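Local coordinates for protein CocE/NonD family hydrolase (PDB 3III) that probably hydrolyses ester or peptide bonds, as an alpha/beta-hydrolase of the CocE/NonD family related to X-Pro dipeptidyl-peptidases, at residues A[385-390]-A[537-542]; A[454-459]-A[531-536]; A[148-153]-A[184-189]; A[66-71]-A[158-163]. One frame throughout, in Å; residues are numbered along the deposited sequence.

Interaction 1: residues A[385-390]-A[537-542]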
# COMPACT_ATOMS: atom_id res chain seq x y z
N ASP A 385 -29.26 -13.15 -0.92
CA ASP A 385 -29.02 -13.73 0.43
C ASP A 385 -27.57 -13.36 0.85
O ASP A 385 -26.61 -13.84 0.24
CB ASP A 385 -29.20 -15.25 0.38
CG ASP A 385 -28.95 -15.93 1.75
OD1 ASP A 385 -28.38 -15.31 2.72
OD2 ASP A 385 -29.36 -17.10 1.83
N SER A 386 -27.43 -12.52 1.88
CA SER A 386 -26.13 -12.07 2.36
C SER A 386 -25.24 -13.17 2.94
O SER A 386 -24.06 -12.97 3.05
CB SER A 386 -26.26 -10.91 3.39
OG SER A 386 -26.88 -11.35 4.61
N GLU A 387 -25.82 -14.30 3.34
CA GLU A 387 -25.06 -15.45 3.85
C GLU A 387 -24.76 -16.54 2.81
O GLU A 387 -24.10 -17.51 3.14
CB GLU A 387 -25.86 -16.10 4.98
CG GLU A 387 -26.26 -15.09 6.07
CD GLU A 387 -27.07 -15.72 7.16
OE1 GLU A 387 -28.31 -15.52 7.18
OE2 GLU A 387 -26.45 -16.45 7.97
N ASP A 388 -25.30 -16.42 1.60
CA ASP A 388 -25.04 -17.39 0.54
C ASP A 388 -23.91 -16.84 -0.32
O ASP A 388 -24.09 -15.86 -1.07
CB ASP A 388 -26.32 -17.63 -0.25
CG ASP A 388 -26.15 -18.69 -1.33
OD1 ASP A 388 -25.02 -18.95 -1.81
OD2 ASP A 388 -27.18 -19.23 -1.74
N LYS A 389 -22.73 -17.46 -0.18
CA LYS A 389 -21.54 -17.02 -0.91
C LYS A 389 -21.67 -17.12 -2.42
O LYS A 389 -20.78 -16.64 -3.15
CB LYS A 389 -20.30 -17.83 -0.49
CG LYS A 389 -19.99 -17.70 0.98
CD LYS A 389 -18.73 -18.47 1.35
CE LYS A 389 -17.99 -17.76 2.49
NZ LYS A 389 -18.89 -17.38 3.60
N GLN A 390 -22.74 -17.70 -2.91
CA GLN A 390 -22.92 -17.83 -4.34
C GLN A 390 -23.88 -16.79 -4.89
O GLN A 390 -24.17 -16.79 -6.07
CB GLN A 390 -23.46 -19.24 -4.66
CG GLN A 390 -22.69 -20.39 -4.03
CD GLN A 390 -21.24 -20.26 -4.30
OE1 GLN A 390 -20.82 -19.92 -5.40
NE2 GLN A 390 -20.44 -20.49 -3.29
N VAL A 537 -21.68 -8.93 10.34
CA VAL A 537 -23.03 -8.60 10.90
C VAL A 537 -24.20 -9.08 10.04
O VAL A 537 -25.36 -8.93 10.41
CB VAL A 537 -23.23 -7.06 11.04
CG1 VAL A 537 -22.25 -6.45 12.03
CG2 VAL A 537 -23.12 -6.35 9.64
N ASN A 538 -23.90 -9.66 8.88
CA ASN A 538 -24.91 -10.11 7.94
C ASN A 538 -25.82 -11.25 8.40
O ASN A 538 -25.39 -12.27 8.93
CB ASN A 538 -24.27 -10.49 6.60
CG ASN A 538 -23.84 -9.28 5.81
OD1 ASN A 538 -24.34 -8.19 6.06
ND2 ASN A 538 -22.92 -9.44 4.87
N LYS A 539 -27.10 -11.06 8.16
CA LYS A 539 -28.07 -12.14 8.34
C LYS A 539 -29.18 -11.92 7.33
O LYS A 539 -29.75 -10.83 7.25
CB LYS A 539 -28.61 -12.16 9.77
CG LYS A 539 -29.47 -13.39 10.10
CD LYS A 539 -30.12 -13.29 11.50
CE LYS A 539 -31.32 -14.24 11.68
NZ LYS A 539 -30.75 -15.60 11.67
N GLY A 540 -29.47 -12.95 6.55
CA GLY A 540 -30.67 -12.92 5.70
C GLY A 540 -30.51 -12.06 4.48
O GLY A 540 -29.40 -11.86 4.00
N MSE A 541 -31.64 -11.57 3.97
CA MSE A 541 -31.65 -10.89 2.68
C MSE A 541 -31.17 -9.47 2.81
O MSE A 541 -31.47 -8.79 3.77
CB MSE A 541 -33.05 -10.87 2.09
CG MSE A 541 -33.61 -12.26 1.82
SE MSE A 541 -32.64 -13.15 0.34
CE MSE A 541 -32.97 -15.00 1.06
N HIS A 542 -30.36 -9.06 1.85
CA HIS A 542 -30.04 -7.67 1.64
C HIS A 542 -30.89 -7.17 0.49
O HIS A 542 -30.96 -7.83 -0.54
CB HIS A 542 -28.57 -7.47 1.31
CG HIS A 542 -27.64 -7.60 2.48
ND1 HIS A 542 -26.30 -7.33 2.39
CD2 HIS A 542 -27.87 -7.96 3.76
CE1 HIS A 542 -25.74 -7.50 3.58
NE2 HIS A 542 -26.68 -7.86 4.43
O HOH W 1 -30.29 -16.22 8.89

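Interaction 2: residues A[454-459]-A[531-536]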
# COMPACT_ATOMS: atom_id res chain seq x y z
N THR A 454 -11.91 -2.90 -5.85
CA THR A 454 -12.61 -3.45 -4.73
C THR A 454 -12.94 -2.34 -3.72
O THR A 454 -12.15 -1.34 -3.49
CB THR A 454 -11.73 -4.58 -4.15
OG1 THR A 454 -11.39 -5.49 -5.22
CG2 THR A 454 -12.42 -5.38 -2.99
N GLY A 455 -14.06 -2.53 -3.03
CA GLY A 455 -14.39 -1.71 -1.86
C GLY A 455 -15.34 -2.39 -0.87
O GLY A 455 -15.98 -3.37 -1.21
N TRP A 456 -15.42 -1.84 0.33
CA TRP A 456 -16.21 -2.42 1.44
C TRP A 456 -16.91 -1.36 2.28
O TRP A 456 -16.39 -0.26 2.48
CB TRP A 456 -15.28 -3.16 2.39
CG TRP A 456 -14.45 -4.25 1.82
CD1 TRP A 456 -14.73 -5.60 1.87
CD2 TRP A 456 -13.16 -4.13 1.23
NE1 TRP A 456 -13.72 -6.30 1.29
CE2 TRP A 456 -12.73 -5.44 0.91
CE3 TRP A 456 -12.33 -3.05 0.94
CZ2 TRP A 456 -11.49 -5.70 0.29
CZ3 TRP A 456 -11.13 -3.30 0.30
CH2 TRP A 456 -10.72 -4.64 -0.00
N LEU A 457 -18.07 -1.70 2.84
CA LEU A 457 -18.64 -0.83 3.85
C LEU A 457 -19.57 -1.58 4.82
O LEU A 457 -20.42 -2.31 4.40
CB LEU A 457 -19.46 0.28 3.20
CG LEU A 457 -20.06 1.33 4.16
CD1 LEU A 457 -18.92 2.17 4.82
CD2 LEU A 457 -21.10 2.22 3.43
N ARG A 458 -19.41 -1.31 6.11
CA ARG A 458 -20.38 -1.71 7.12
C ARG A 458 -21.36 -0.53 7.23
O ARG A 458 -20.99 0.65 7.45
CB ARG A 458 -19.66 -2.04 8.43
CG ARG A 458 -20.59 -2.42 9.59
CD ARG A 458 -19.82 -3.09 10.71
NE ARG A 458 -19.47 -4.46 10.35
CZ ARG A 458 -18.80 -5.29 11.13
NH1 ARG A 458 -18.39 -4.94 12.33
NH2 ARG A 458 -18.53 -6.50 10.68
N VAL A 459 -22.62 -0.82 6.95
CA VAL A 459 -23.62 0.23 6.75
C VAL A 459 -23.86 1.08 8.02
O VAL A 459 -24.13 2.27 7.92
CB VAL A 459 -24.91 -0.38 6.11
CG1 VAL A 459 -26.08 0.62 6.07
CG2 VAL A 459 -24.55 -0.91 4.70
N TYR A 531 -6.37 -10.26 2.89
CA TYR A 531 -7.48 -9.89 3.80
C TYR A 531 -8.52 -11.00 3.82
O TYR A 531 -8.65 -11.74 2.83
CB TYR A 531 -8.10 -8.51 3.43
CG TYR A 531 -8.49 -8.40 1.97
CD1 TYR A 531 -9.50 -9.19 1.43
CD2 TYR A 531 -7.81 -7.53 1.11
CE1 TYR A 531 -9.86 -9.10 0.08
CE2 TYR A 531 -8.16 -7.42 -0.26
CZ TYR A 531 -9.17 -8.23 -0.77
OH TYR A 531 -9.53 -8.07 -2.13
N GLU A 532 -9.19 -11.16 4.97
CA GLU A 532 -10.43 -11.94 5.09
C GLU A 532 -11.40 -11.12 5.95
O GLU A 532 -10.98 -10.20 6.68
CB GLU A 532 -10.14 -13.31 5.71
CG GLU A 532 -9.28 -14.18 4.82
CD GLU A 532 -8.92 -15.55 5.43
OE1 GLU A 532 -9.45 -15.94 6.48
OE2 GLU A 532 -8.05 -16.19 4.84
N HIS A 533 -12.68 -11.43 5.84
CA HIS A 533 -13.68 -10.73 6.62
C HIS A 533 -14.70 -11.73 7.16
O HIS A 533 -15.85 -11.74 6.76
CB HIS A 533 -14.33 -9.60 5.76
CG HIS A 533 -13.32 -8.61 5.22
ND1 HIS A 533 -12.76 -8.73 3.97
CD2 HIS A 533 -12.80 -7.49 5.75
CE1 HIS A 533 -11.90 -7.75 3.77
NE2 HIS A 533 -11.90 -6.98 4.84
N GLU A 534 -14.25 -12.59 8.06
CA GLU A 534 -15.07 -13.69 8.53
C GLU A 534 -15.91 -13.33 9.76
O GLU A 534 -16.67 -14.17 10.25
CB GLU A 534 -14.20 -14.91 8.85
CG GLU A 534 -13.41 -15.43 7.67
CD GLU A 534 -14.21 -16.29 6.75
OE1 GLU A 534 -14.93 -17.20 7.19
OE2 GLU A 534 -14.09 -16.07 5.54
N GLU A 535 -15.75 -12.12 10.29
CA GLU A 535 -16.60 -11.66 11.38
C GLU A 535 -17.58 -10.62 10.84
O GLU A 535 -17.24 -9.44 10.72
CB GLU A 535 -15.75 -11.12 12.55
CG GLU A 535 -15.05 -12.24 13.28
CD GLU A 535 -13.92 -11.79 14.21
OE1 GLU A 535 -13.77 -10.58 14.48
OE2 GLU A 535 -13.17 -12.67 14.68
N THR A 536 -18.77 -11.09 10.50
CA THR A 536 -19.76 -10.32 9.73
C THR A 536 -21.01 -10.06 10.59
O THR A 536 -21.35 -10.89 11.42
CB THR A 536 -20.20 -11.08 8.43
OG1 THR A 536 -21.06 -10.25 7.67
CG2 THR A 536 -20.98 -12.35 8.78
O HOH W 2 -10.54 -8.06 -4.97
O HOH W 3 -17.40 -7.65 13.29

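Interaction 3: residues A[148-153]-A[184-189]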
# COMPACT_ATOMS: atom_id res chain seq x y z
N GLU A 148 15.51 10.07 15.47
CA GLU A 148 16.83 10.10 16.12
C GLU A 148 17.94 9.42 15.28
O GLU A 148 19.11 9.92 15.23
CB GLU A 148 16.77 9.54 17.56
CG GLU A 148 15.93 10.33 18.54
CD GLU A 148 16.33 10.13 20.00
OE1 GLU A 148 17.48 10.48 20.30
OE2 GLU A 148 15.50 9.65 20.82
N VAL A 149 17.61 8.32 14.63
CA VAL A 149 18.59 7.60 13.86
C VAL A 149 18.98 8.40 12.60
O VAL A 149 20.18 8.41 12.21
CB VAL A 149 18.14 6.13 13.53
CG1 VAL A 149 19.25 5.39 12.77
CG2 VAL A 149 17.77 5.35 14.86
N ILE A 150 18.01 9.07 11.97
CA ILE A 150 18.27 9.94 10.81
C ILE A 150 19.26 11.02 11.19
O ILE A 150 20.25 11.23 10.50
CB ILE A 150 16.96 10.57 10.22
CG1 ILE A 150 16.13 9.47 9.57
CG2 ILE A 150 17.29 11.72 9.27
CD1 ILE A 150 14.71 9.86 9.25
N GLU A 151 19.00 11.69 12.31
CA GLU A 151 19.84 12.80 12.75
C GLU A 151 21.21 12.33 13.19
O GLU A 151 22.19 13.04 12.98
CB GLU A 151 19.11 13.62 13.82
CG GLU A 151 17.84 14.30 13.27
CD GLU A 151 18.11 15.16 12.01
OE1 GLU A 151 18.92 16.12 12.13
OE2 GLU A 151 17.53 14.88 10.92
N TRP A 152 21.30 11.15 13.79
CA TRP A 152 22.58 10.56 14.16
C TRP A 152 23.45 10.26 12.91
O TRP A 152 24.64 10.60 12.88
CB TRP A 152 22.33 9.28 14.93
CG TRP A 152 23.59 8.48 15.21
CD1 TRP A 152 24.42 8.62 16.27
CD2 TRP A 152 24.12 7.46 14.40
NE1 TRP A 152 25.46 7.72 16.17
CE2 TRP A 152 25.29 7.00 15.02
CE3 TRP A 152 23.71 6.86 13.20
CZ2 TRP A 152 26.06 5.97 14.48
CZ3 TRP A 152 24.47 5.84 12.68
CH2 TRP A 152 25.64 5.41 13.32
N ALA A 153 22.83 9.66 11.90
CA ALA A 153 23.46 9.32 10.65
C ALA A 153 24.03 10.54 9.97
O ALA A 153 25.10 10.45 9.39
CB ALA A 153 22.44 8.63 9.71
N PRO A 184 15.49 17.37 10.23
CA PRO A 184 16.21 18.37 9.44
C PRO A 184 17.14 17.78 8.33
O PRO A 184 17.24 18.38 7.26
CB PRO A 184 17.03 19.13 10.48
CG PRO A 184 16.22 19.01 11.71
CD PRO A 184 15.56 17.69 11.66
N HIS A 185 17.70 16.60 8.55
CA HIS A 185 18.58 15.97 7.54
C HIS A 185 17.93 14.93 6.67
O HIS A 185 18.62 14.28 5.89
CB HIS A 185 19.84 15.44 8.24
CG HIS A 185 20.62 16.53 8.90
ND1 HIS A 185 20.34 16.98 10.17
CD2 HIS A 185 21.61 17.33 8.42
CE1 HIS A 185 21.18 17.96 10.47
NE2 HIS A 185 21.95 18.20 9.43
N LEU A 186 16.61 14.74 6.78
CA LEU A 186 15.87 13.92 5.84
C LEU A 186 15.65 14.82 4.61
O LEU A 186 14.84 15.77 4.66
CB LEU A 186 14.51 13.46 6.41
CG LEU A 186 13.67 12.59 5.45
CD1 LEU A 186 14.39 11.27 5.13
CD2 LEU A 186 12.22 12.41 5.98
N LYS A 187 16.38 14.55 3.54
CA LYS A 187 16.38 15.38 2.34
C LYS A 187 15.54 14.81 1.18
O LYS A 187 15.31 15.52 0.20
CB LYS A 187 17.82 15.60 1.82
CG LYS A 187 18.76 16.25 2.85
CD LYS A 187 18.27 17.62 3.30
CE LYS A 187 19.25 18.33 4.27
NZ LYS A 187 20.32 18.99 3.44
N ALA A 188 15.08 13.56 1.30
CA ALA A 188 14.29 12.90 0.24
C ALA A 188 13.69 11.61 0.80
O ALA A 188 14.27 11.01 1.73
CB ALA A 188 15.18 12.59 -0.98
N MSE A 189 12.58 11.14 0.22
CA MSE A 189 11.93 9.93 0.68
C MSE A 189 11.29 9.19 -0.47
O MSE A 189 10.75 9.81 -1.41
CB MSE A 189 10.86 10.24 1.74
CG MSE A 189 9.81 11.18 1.23
SE MSE A 189 8.57 11.83 2.64
CE MSE A 189 7.78 10.01 3.11

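Interaction 4: residues A[66-71]-A[158-163]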
# COMPACT_ATOMS: atom_id res chain seq x y z
N LYS A 66 32.89 11.20 2.45
CA LYS A 66 31.53 11.47 2.91
C LYS A 66 30.54 11.17 1.81
O LYS A 66 30.72 11.64 0.68
CB LYS A 66 31.40 12.93 3.33
CG LYS A 66 32.10 13.22 4.64
CD LYS A 66 31.87 14.64 5.04
CE LYS A 66 32.33 14.87 6.48
NZ LYS A 66 31.34 14.25 7.38
N PHE A 67 29.48 10.43 2.13
CA PHE A 67 28.56 9.92 1.13
C PHE A 67 27.13 10.22 1.46
O PHE A 67 26.77 10.34 2.64
CB PHE A 67 28.75 8.39 1.00
CG PHE A 67 30.16 8.00 0.65
CD1 PHE A 67 30.60 8.02 -0.68
CD2 PHE A 67 31.07 7.69 1.64
CE1 PHE A 67 31.89 7.70 -1.01
CE2 PHE A 67 32.38 7.36 1.34
CZ PHE A 67 32.82 7.39 0.01
N PRO A 68 26.27 10.31 0.44
CA PRO A 68 24.84 10.34 0.78
C PRO A 68 24.42 9.02 1.41
O PRO A 68 24.97 7.94 1.10
CB PRO A 68 24.16 10.55 -0.61
CG PRO A 68 25.11 9.91 -1.56
CD PRO A 68 26.49 10.24 -1.02
N VAL A 69 23.39 9.09 2.26
CA VAL A 69 22.95 7.96 3.02
C VAL A 69 21.50 7.53 2.67
O VAL A 69 20.60 8.37 2.67
CB VAL A 69 22.97 8.24 4.49
CG1 VAL A 69 22.44 6.99 5.26
CG2 VAL A 69 24.38 8.70 4.93
N VAL A 70 21.36 6.26 2.31
CA VAL A 70 20.08 5.62 2.06
C VAL A 70 19.74 4.83 3.32
O VAL A 70 20.57 4.08 3.82
CB VAL A 70 20.14 4.66 0.86
CG1 VAL A 70 18.76 3.95 0.67
CG2 VAL A 70 20.57 5.43 -0.46
N MSE A 71 18.55 5.03 3.88
CA MSE A 71 18.16 4.36 5.14
C MSE A 71 16.81 3.70 5.03
O MSE A 71 15.94 4.19 4.27
CB MSE A 71 18.08 5.39 6.25
CG MSE A 71 17.89 4.75 7.65
SE MSE A 71 18.00 6.17 9.04
CE MSE A 71 19.91 6.62 8.84
N TRP A 158 31.23 9.18 7.71
CA TRP A 158 30.98 8.76 6.33
C TRP A 158 29.76 9.42 5.68
O TRP A 158 29.37 9.03 4.57
CB TRP A 158 30.83 7.22 6.26
CG TRP A 158 30.12 6.60 7.50
CD1 TRP A 158 30.71 5.96 8.54
CD2 TRP A 158 28.72 6.65 7.80
NE1 TRP A 158 29.76 5.57 9.46
CE2 TRP A 158 28.53 5.99 9.03
CE3 TRP A 158 27.61 7.18 7.15
CZ2 TRP A 158 27.29 5.85 9.62
CZ3 TRP A 158 26.37 7.04 7.73
CH2 TRP A 158 26.22 6.36 8.95
N SER A 159 29.17 10.41 6.34
CA SER A 159 27.92 10.98 5.87
C SER A 159 28.12 12.38 5.33
O SER A 159 28.76 13.22 5.98
CB SER A 159 26.89 10.99 6.99
OG SER A 159 25.74 11.74 6.59
N ASN A 160 27.56 12.63 4.17
CA ASN A 160 27.56 13.97 3.59
C ASN A 160 26.46 14.86 4.15
O ASN A 160 26.26 15.97 3.66
CB ASN A 160 27.51 13.96 2.05
CG ASN A 160 26.08 13.68 1.47
OD1 ASN A 160 25.15 13.38 2.20
ND2 ASN A 160 25.94 13.77 0.16
N GLY A 161 25.72 14.35 5.14
CA GLY A 161 24.67 15.14 5.80
C GLY A 161 23.26 14.95 5.24
O GLY A 161 22.31 15.41 5.86
N ASN A 162 23.13 14.32 4.08
CA ASN A 162 21.87 14.14 3.39
C ASN A 162 21.41 12.67 3.51
O ASN A 162 22.04 11.74 2.93
CB ASN A 162 21.96 14.51 1.89
CG ASN A 162 22.38 15.94 1.67
OD1 ASN A 162 22.28 16.75 2.58
ND2 ASN A 162 22.87 16.25 0.46
N ILE A 163 20.30 12.49 4.22
CA ILE A 163 19.69 11.19 4.38
C ILE A 163 18.40 11.13 3.54
O ILE A 163 17.58 12.05 3.54
CB ILE A 163 19.33 10.91 5.83
CG1 ILE A 163 20.47 11.24 6.84
CG2 ILE A 163 18.65 9.52 5.94
CD1 ILE A 163 21.85 10.91 6.55

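Interaction 1: residues A[385-390]-A[537-542]
A type I beta turn running from Asp385 to Asp388 closes against the opening of strand 541-546, with Ser386 and Glu387 in the turn holding Gly540 of the facing loop at both of its backbone polar atoms. This is the edge of the antiparallel beta-sheet of the C-terminal non-catalytic domain, where strand 380-385 ends in an antiparallel non-hydrogen-bonded pair, Asp385 with Met541. The carbonyl oxygen Gly540 O takes two bonds from one residue: Ser386 N at 3.0 Å and Ser386 OG at 2.6 Å, arriving from opposite faces of the carbonyl plane. The hydroxyl reaches it because OG sits between the backbone N and the carbonyl carbon (chi1 67°). Gly540 N in turn donates to Glu387 OE1 over 2.9 Å, on the anti side of the carboxylate and 31° out of its plane. A water bridges the same OE1 to Lys539 NZ, which gives this outer side of the turn a solvent-mediated link between opposite charges. The turn is stiffened internally by an Asx turn, in which Glu387 N donates to Asp385 OD1. Positive phi at Gly540 is a conformation that glycine takes readily. Asn538, whose CB lies against Ser386 OG, has its polar end tied to Asp424, and His542 is held through ND1 by Tyr384. On the outside, the selenomethionine Met541 crosses Asp385 at about a right angle, its CE 3.8 Å from Asp385 CB. On the buried side, Ser386 CB stands over the centre of the His542 ring in a CH-pi contact, 3.3 Å from the centroid.

Interaction 2: residues A[454-459]-A[531-536]
Glu535 O is gripped twice from the strand side: weakly by Arg458 NH2 at 3.2 Å, with an N-H...O angle of 129°, and by a water that donates to it while accepting from Arg458 NH1. Both the carbonyl oxygen and the water lie at the edge of the guanidinium, near its plane. The bend at chi3 (-75°) places NE, which meets Asp424 in a salt bridge; the weak bond to Glu535 O is not this arginine's strongest polar tie. Farther along, the contact becomes an aromatic cluster of Trp456, Tyr531 and His533. The indole drives its CZ2 edge into the face of Tyr531 in a T-shaped pair, CZ2 standing 3.6 Å from Tyr531 CZ, with the ring planes at 81°. The indole is also covered on both faces: Thr454 CG2 lies over one, toward the rim, and His533 approaches the other, where its CE1 comes within 3.4 Å of Trp456 NE1. These two rings are inclined to each other, neither stacked nor edge-on. Trp456 NE1 and His533 ND1 both hydrogen-bond to Glu517, a carboxylate shared by both rings that helps fix their rotation, and His533 NE2 pairs with His205 ND1. At the far end a water links Thr454 OG1 (2.7 Å) to Tyr531 OH (3.0 Å), to which it donates; Thr454 OG1 also bonds Gln451. The contact thus fastens the long loop between strands 508-514 and 541-546 across one side of strand 447-458, with strand 208-209 inserted beside Trp456, Arg458 and His533, and strand 490-503 packing on Trp456 through Leu497.

Interaction 3: residues A[148-153]-A[184-189]
The flat groups here are the imidazole of His185 and the carboxylate of Glu151, which meet at the edge of the ring with their planes 35° apart. Glu151 OE1 lies only 7° out of the ring plane and accepts from His185 ND1 over a short 2.6 Å. The carboxylate is met on its syn side, as it is at the other oxygen: OE2 uses its syn lone pair for the backbone His185 N at 2.9 Å. One carboxylate therefore spans the side chain and the main chain of a single residue, a His-carboxylate pair that fixes the histidine's rotation and ties down the turn carrying it. A carboxylate this near would be expected to favour a protonated imidazole. Pro184 covers a face of the carboxylate, its CD lying 3.5 Å from Glu151 OE2; the proline nitrogen has no hydrogen to offer. The bend at chi2 (-54°) places Glu151 CD and folds the chain back instead of letting it extend. One helical position earlier, Ile150 contributes the apolar half of the contact. Its CG2 is anti to the backbone N and rests 4.0 Å from Leu186 N, with Leu186 CB at 4.4 Å. The pair thus docks helix 140-154 onto the start of strand 186-192 in the alpha/beta-hydrolase core. Ile150 also touches strands 67-74 and 162-168 through Met71 and Ile163, and it meets Val178 of helix 170-179. Leu186 leans on that second helix as well, at Ala179, so helices 140-154 and 170-179 pack together over the beginning of this strand.

Interaction 4: residues A[66-71]-A[158-163]
Val69 and Ile163 pack tightly in the buried half of this contact, lying side by side and pointing the same way, whereas Lys66 lies on the exposed side. Ile163 CD1 comes to 3.6 Å from Val69 CB, and Val69 CG2 rests against the edge of the Trp158 ring, 3.8 Å from CZ3. Met71 CB adds to this apolar seam at Ile163 CG2. Strand 67-74 pairs in parallel first with the short strand 159-160 and then, past the corner at Gly161, with strand 162-168, its neighbour in the alpha/beta-hydrolase sheet. A beta bulge shifts the register by two residues between the pairs Phe67-Ser159 and Val69-Ile163. The backbone ladder follows this break. Phe67 N donates to Trp158 O at 2.8 Å and Asn160 N to Phe67 O at 2.9 Å; beyond the corner, Val69 N meets Asn162 O at 3.0 Å. The corner itself is secured by an ST turn from Ser159 OG and an Asx turn from Asn160 OD1. Asn160 ND2 and Asn162 ND2 both reach Leu320 O, and Asn162 ND2 also bonds Glu322. On the solvent side, the bend at chi4 (-75°) brings Lys66 NZ to Ser159 O, 3.1 Å away. The chemistry implies a division of labour: hydrocarbon contacts fill the inside, while hydroxyl and amide side chains take up the backbone N-H groups that a bulged corner turns away from the regular ladder.

Overall arrangement
The four contacts form two pairs on opposite sides of the chain's centre. Interactions 3 and 4 share the alpha/beta-hydrolase sheet, their centres about 9 Å apart: Lys187 N lies 2.8 Å from Ile163 O and His185 O 3.0 Å from Ile163 N, probably hydrogen bonds between adjacent strands. Strand 162-168 runs on toward helix 170-179, the junction where this fold is expected to carry its nucleophile elbow. Interaction 2 is nested within the loop that interaction 1 closes, and Val537 CG1 touches Arg458 CZ at 3.8 Å. Between interactions 2 and 3 the centres are about 39 Å apart. A bound palmitic acid lies about 12 Å from the Tyr531 side chain.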